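Local coordinates for protein uricase (Bacillus fastidiosus, PDB 4R8X) that probably catalyses the oxidation of urate by molecular oxygen to 5-hydroxyisourate, the first step of urate degradation toward allantoin, at residues L88-Q93 with V144-V150; Q162-I166 with G205-Q211. One frame throughout, in Å; residues are numbered along the deposited sequence.

In the fold
Both contacts are built on the large curved antiparallel sheet and both are largely buried, their centres about 10 Å apart, but they hold different elements together. Contact 1 lays helix 88-102 on strand 143-153 and is almost wholly apolar, as expected between a helix and a sheet face. Contact 2 joins two strands of the sheet, 156-173 and 198-208; beyond its aromatic packing it relies on a backbone bond, a side-chain amide and water, and part of it is less deeply covered. Strands 143-153 and 156-173 are sheet neighbours, so the contacts meet directly: Glu89 OE1 probably hydrogen-bonds Ser164 OG, and Thr145 N probably does the same with Gly165 O.

Contact 1 of 2, residues L88-Q93 with V144-V150; sequences LEGFLQ and VTATVEV. Unlike the reference sequence in segment 144-150: Val144 (reference Ala).
Around Glu89 and Ala146 the opening turns of helix 88-102 run almost along strand 143-153, with axes 7.7 Å apart at their closest and N-to-C directions only 29° from parallel. The pairing belongs to the helix-on-sheet layer of the T-fold (tunnelling fold), the architecture of the uricase family. Strand alternation turns Val144, Ala146, Val148 and Val150 toward the helix, while helical spacing brings Leu88 and Leu92, one turn apart, toward the strand. Ala146 is the hub: its methyl is approached by both leucines and by the aliphatic part of Glu89, a convergence that suits a side chain no larger than this. Leu88 has CG anti to its backbone N (chi1 -172°), which carries CD2 down to 3.7 Å from Ala146 CB, and the same methyl lies 4.1 Å from Val144 CG1. Leu92 sets CD1 over the Ala146 carbonyl, and its CB rests 3.8 Å from Val148 CG2. The beta-branch of Val148 serves two helix residues at once, since its other methyl, CG1, packs 3.9 Å from Gln93 CB. Leucines thus fill the helix side, and alanine and beta-branched valines the strand side, with the neighbouring strand 108-125 adding Leu111 and Ala113 beneath Leu92 and Leu88. The polar ends of the helix residues find partners beside this apolar layer. Gln93 NE2 bonds to Glu97 OE2, and Glu89, bent at chi2 (92°), lays CG 3.9 Å from Ala146 CB before its carboxylate turns aside, OE2 bonding Tyr222. A water spans helix and strand there, donating to Glu89 OE1 at 2.9 Å and to the backbone Thr145 O at 3.0 Å.

Contact 2 of 2, residues Q162-I166 with G205-Q211; sequences QASGI and GWAYENQ
Trp206 holds CG between its backbone N and carbonyl carbon (chi1 48°), which folds the indole back over Ser164 and Gly165, while Gln162 runs extended, its CG opposite the backbone N (chi1 -173°), and stretches out toward Gln211. The strands concerned, 156-173 and 198-208, are antiparallel neighbours in the curved sheet of the T-fold. Trp206 N donates to Ser164 O at 3.0 Å. One step along, Gly165 and Gly205 form a non-hydrogen-bonded pair with their CA atoms just 4.1 Å apart, an approach helped by the absence of CB on both. The bare CA of Gly165 also makes a CH-pi contact over the face of the six-membered indole ring, 3.9 Å from its centroid, and Ser164 CB sits over the same face, 3.2 Å from Trp206 NE1. Helix 225-238 packs against the indole through Ala225 and Val228, so a wide flat side chain suits this place between strand and helix. A valine in place of Trp206 would probably leave Gly165 CA and Ser164 CB without the ring face they rest on, and weaken the contact with Ala225 and Val228. Beyond the strand pairing, amides take over. Gln162 NE2 gives a nearly straight bond (167° at the hydrogen) to Gln211 O at 3.0 Å, with that oxygen in the Gln162 amide plane but the donor above the carbonyl plane. On the other branch, Gln162 OE1 accepts from a water at 2.6 Å, and this water in turn accepts from Tyr208 N at 2.9 Å. Tyr208 OH is bonded by Val223 N, and the Tyr208 ring meets Ser164 OG at its edge, in plane. That serine hydroxyl, already partnered with Glu89, accepts at 2.8 Å from a second water, which donates also to Trp206 O.

Contact 1 of 2, residues L88-Q93 with V144-V150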
loop_
_atom_site.group_PDB
_atom_site.type_symbol
_atom_site.label_atom_id
_atom_site.label_comp_id
_atom_site.label_asym_id
_atom_site.label_seq_id
_atom_site.Cartn_x
_atom_site.Cartn_y
_atom_site.Cartn_z
ATOM N N LEU D 88 22.981 14.611 1.017
ATOM C CA LEU D 88 21.581 14.990 0.912
ATOM C C LEU D 88 21.357 16.328 1.612
ATOM O O LEU D 88 20.700 17.216 1.072
ATOM C CB LEU D 88 20.702 13.909 1.535
ATOM C CG LEU D 88 19.196 14.070 1.345
ATOM C CD1 LEU D 88 18.832 14.224 -0.128
ATOM C CD2 LEU D 88 18.489 12.859 1.921
ATOM N N GLU D 89 21.921 16.471 2.811
ATOM C CA GLU D 89 21.780 17.707 3.573
ATOM C C GLU D 89 22.400 18.898 2.853
ATOM O O GLU D 89 21.856 20.000 2.896
ATOM C CB GLU D 89 22.420 17.572 4.952
ATOM C CG GLU D 89 21.825 16.500 5.841
ATOM C CD GLU D 89 22.532 15.157 5.729
ATOM O OE1 GLU D 89 22.447 14.383 6.696
ATOM O OE2 GLU D 89 23.173 14.872 4.695
ATOM N N GLY D 90 23.551 18.670 2.227
ATOM C CA GLY D 90 24.203 19.689 1.422
ATOM C C GLY D 90 23.307 20.141 0.296
ATOM O O GLY D 90 23.114 21.336 0.092
ATOM N N PHE D 91 22.725 19.186 -0.428
ATOM C CA PHE D 91 21.849 19.546 -1.527
ATOM C C PHE D 91 20.624 20.337 -1.064
ATOM O O PHE D 91 20.275 21.342 -1.671
ATOM C CB PHE D 91 21.402 18.305 -2.290
ATOM C CG PHE D 91 20.459 18.607 -3.418
ATOM C CD1 PHE D 91 20.861 19.416 -4.472
ATOM C CD2 PHE D 91 19.163 18.105 -3.414
ATOM C CE1 PHE D 91 19.994 19.714 -5.510
ATOM C CE2 PHE D 91 18.291 18.387 -4.447
ATOM C CZ PHE D 91 18.702 19.192 -5.505
ATOM N N LEU D 92 19.981 19.898 0.018
ATOM C CA LEU D 92 18.787 20.575 0.499
ATOM C C LEU D 92 19.085 22.012 0.939
ATOM O O LEU D 92 18.320 22.928 0.633
ATOM C CB LEU D 92 18.126 19.781 1.635
ATOM C CG LEU D 92 17.624 18.378 1.281
ATOM C CD1 LEU D 92 16.767 17.870 2.426
ATOM C CD2 LEU D 92 16.854 18.337 -0.051
ATOM N N GLN D 93 20.192 22.212 1.644
ATOM C CA GLN D 93 20.518 23.575 2.054
ATOM C C GLN D 93 20.828 24.464 0.849
ATOM O O GLN D 93 20.404 25.614 0.805
ATOM C CB GLN D 93 21.677 23.617 3.044
ATOM C CG GLN D 93 21.918 25.019 3.562
ATOM C CD GLN D 93 22.893 25.059 4.704
ATOM O OE1 GLN D 93 23.160 24.046 5.348
ATOM N NE2 GLN D 93 23.437 26.236 4.968
ATOM N N VAL D 144 17.910 6.823 3.416
ATOM C CA VAL D 144 18.388 8.035 4.048
ATOM C C VAL D 144 17.342 9.132 4.002
ATOM O O VAL D 144 16.632 9.298 3.017
ATOM C CB VAL D 144 19.678 8.510 3.350
ATOM C CG1 VAL D 144 20.215 9.780 3.997
ATOM C CG2 VAL D 144 20.732 7.418 3.397
ATOM N N THR D 145 17.262 9.906 5.079
ATOM C CA THR D 145 16.358 11.044 5.129
ATOM C C THR D 145 17.112 12.319 5.525
ATOM O O THR D 145 18.180 12.261 6.140
ATOM C CB THR D 145 15.205 10.809 6.137
ATOM O OG1 THR D 145 15.749 10.618 7.451
ATOM C CG2 THR D 145 14.386 9.573 5.740
ATOM N N ALA D 146 16.552 13.468 5.149
ATOM C CA ALA D 146 17.064 14.761 5.608
ATOM C C ALA D 146 16.003 15.838 5.468
ATOM O O ALA D 146 15.120 15.740 4.620
ATOM C CB ALA D 146 18.331 15.145 4.843
ATOM N N THR D 147 16.103 16.860 6.314
ATOM C CA THR D 147 15.292 18.064 6.200
ATOM C C THR D 147 16.194 19.251 6.438
ATOM O O THR D 147 17.036 19.226 7.332
ATOM C CB THR D 147 14.170 18.104 7.263
ATOM O OG1 THR D 147 13.232 17.056 7.009
ATOM C CG2 THR D 147 13.418 19.417 7.230
ATOM N N VAL D 148 16.041 20.279 5.611
ATOM C CA VAL D 148 16.675 21.557 5.901
ATOM C C VAL D 148 15.671 22.671 5.696
ATOM O O VAL D 148 14.991 22.720 4.682
ATOM C CB VAL D 148 17.912 21.812 5.011
ATOM C CG1 VAL D 148 18.536 23.169 5.370
ATOM C CG2 VAL D 148 18.939 20.713 5.194
ATOM N N GLU D 149 15.550 23.561 6.680
ATOM C CA GLU D 149 14.742 24.751 6.502
ATOM C C GLU D 149 15.623 25.966 6.768
ATOM O O GLU D 149 16.333 26.026 7.778
ATOM C CB GLU D 149 13.507 24.756 7.414
ATOM C CG GLU D 149 12.584 25.948 7.168
ATOM C CD GLU D 149 11.223 25.842 7.843
ATOM O OE1 GLU D 149 10.851 24.754 8.308
ATOM O OE2 GLU D 149 10.511 26.854 7.900
ATOM N N VAL D 150 15.596 26.909 5.832
ATOM C CA VAL D 150 16.387 28.122 5.938
ATOM C C VAL D 150 15.436 29.313 5.988
ATOM O O VAL D 150 14.473 29.375 5.225
ATOM C CB VAL D 150 17.364 28.248 4.755
ATOM C CG1 VAL D 150 18.154 29.568 4.850
ATOM C CG2 VAL D 150 18.332 27.083 4.751
HETATM O O HOH W 1 21.156 11.823 6.291
#

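Contact 2 of 2, residues Q162-I166 with G205-Q211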
loop_
_atom_site.group_PDB
_atom_site.type_symbol
_atom_site.label_atom_id
_atom_site.label_comp_id
_atom_site.label_asym_id
_atom_site.label_seq_id
_atom_site.Cartn_x
_atom_site.Cartn_y
_atom_site.Cartn_z
ATOM N N GLN D 162 17.577 21.501 10.886
ATOM C CA GLN D 162 18.369 20.529 10.144
ATOM C C GLN D 162 18.118 19.152 10.744
ATOM O O GLN D 162 18.236 18.974 11.953
ATOM C CB GLN D 162 19.858 20.883 10.180
ATOM C CG GLN D 162 20.752 20.029 9.288
ATOM C CD GLN D 162 22.219 20.351 9.492
ATOM O OE1 GLN D 162 22.760 20.128 10.569
ATOM N NE2 GLN D 162 22.866 20.896 8.464
ATOM N N ALA D 163 17.736 18.193 9.902
ATOM C CA ALA D 163 17.535 16.813 10.330
ATOM C C ALA D 163 18.272 15.864 9.396
ATOM O O ALA D 163 18.402 16.139 8.201
ATOM C CB ALA D 163 16.041 16.470 10.361
ATOM N N SER D 164 18.725 14.748 9.953
ATOM C CA SER D 164 19.410 13.693 9.217
ATOM C C SER D 164 18.905 12.393 9.790
ATOM O O SER D 164 18.724 12.275 11.001
ATOM C CB SER D 164 20.923 13.741 9.446
ATOM O OG SER D 164 21.437 15.002 9.094
ATOM N N GLY D 165 18.680 11.401 8.941
ATOM C CA GLY D 165 18.236 10.125 9.462
ATOM C C GLY D 165 18.344 8.942 8.531
ATOM O O GLY D 165 18.705 9.070 7.357
ATOM N N ILE D 166 18.055 7.782 9.097
ATOM C CA ILE D 166 17.859 6.561 8.333
ATOM C C ILE D 166 16.493 6.018 8.745
ATOM O O ILE D 166 16.167 5.928 9.934
ATOM C CB ILE D 166 19.002 5.529 8.557
ATOM C CG1 ILE D 166 18.823 4.299 7.661
ATOM C CG2 ILE D 166 19.088 5.087 10.001
ATOM C CD1 ILE D 166 19.511 4.422 6.317
ATOM N N GLY D 205 17.460 9.213 13.931
ATOM C CA GLY D 205 17.855 10.538 13.484
ATOM C C GLY D 205 18.950 11.104 14.365
ATOM O O GLY D 205 19.169 10.611 15.472
ATOM N N TRP D 206 19.647 12.125 13.874
ATOM C CA TRP D 206 20.703 12.767 14.654
ATOM C C TRP D 206 20.789 14.251 14.325
ATOM O O TRP D 206 20.272 14.698 13.296
ATOM C CB TRP D 206 22.058 12.073 14.435
ATOM C CG TRP D 206 22.393 11.837 12.995
ATOM C CD1 TRP D 206 23.154 12.634 12.180
ATOM C CD2 TRP D 206 21.961 10.733 12.191
ATOM N NE1 TRP D 206 23.226 12.086 10.918
ATOM C CE2 TRP D 206 22.500 10.922 10.898
ATOM C CE3 TRP D 206 21.176 9.603 12.440
ATOM C CZ2 TRP D 206 22.274 10.021 9.858
ATOM C CZ3 TRP D 206 20.940 8.716 11.401
ATOM C CH2 TRP D 206 21.490 8.928 10.128
ATOM N N ALA D 207 21.429 15.002 15.216
ATOM C CA ALA D 207 21.653 16.433 15.025
ATOM C C ALA D 207 23.124 16.732 15.225
ATOM O O ALA D 207 23.764 16.125 16.066
ATOM C CB ALA D 207 20.824 17.264 16.006
ATOM N N TYR D 208 23.636 17.682 14.449
ATOM C CA TYR D 208 25.028 18.108 14.526
ATOM C C TYR D 208 25.199 19.324 15.431
ATOM O O TYR D 208 24.383 20.249 15.403
ATOM C CB TYR D 208 25.516 18.513 13.139
ATOM C CG TYR D 208 25.732 17.391 12.141
ATOM C CD1 TYR D 208 24.679 16.882 11.386
ATOM C CD2 TYR D 208 26.999 16.875 11.922
ATOM C CE1 TYR D 208 24.894 15.866 10.449
ATOM C CE2 TYR D 208 27.228 15.879 10.995
ATOM C CZ TYR D 208 26.170 15.369 10.265
ATOM O OH TYR D 208 26.390 14.377 9.333
ATOM N N GLU D 209 26.273 19.325 16.215
ATOM C CA GLU D 209 26.664 20.523 16.962
ATOM C C GLU D 209 26.990 21.657 15.997
ATOM O O GLU D 209 26.583 22.801 16.209
ATOM C CB GLU D 209 27.870 20.231 17.860
ATOM C CG GLU D 209 28.296 21.399 18.751
ATOM C CD GLU D 209 29.546 21.097 19.554
ATOM O OE1 GLU D 209 30.079 19.974 19.436
ATOM O OE2 GLU D 209 29.994 21.987 20.303
ATOM N N ASN D 210 27.715 21.323 14.935
ATOM C CA ASN D 210 28.098 22.286 13.913
ATOM C C ASN D 210 27.423 21.889 12.616
ATOM O O ASN D 210 27.875 20.973 11.932
ATOM C CB ASN D 210 29.621 22.320 13.745
ATOM C CG ASN D 210 30.084 23.443 12.837
ATOM O OD1 ASN D 210 29.905 24.621 13.150
ATOM N ND2 ASN D 210 30.694 23.084 11.713
ATOM N N GLN D 211 26.327 22.571 12.302
ATOM C CA GLN D 211 25.439 22.167 11.220
ATOM C C GLN D 211 26.119 22.108 9.862
ATOM O O GLN D 211 25.735 21.307 9.019
ATOM C CB GLN D 211 24.202 23.069 11.179
ATOM C CG GLN D 211 23.264 22.857 12.363
ATOM C CD GLN D 211 22.104 23.832 12.394
ATOM O OE1 GLN D 211 22.211 24.966 11.922
ATOM N NE2 GLN D 211 20.984 23.396 12.959
HETATM O O HOH W 2 21.737 18.933 12.582
HETATM O O HOH W 3 20.251 20.692 13.930
HETATM O O HOH W 4 20.916 16.614 11.358
HETATM O O HOH W 5 17.507 14.731 13.124
#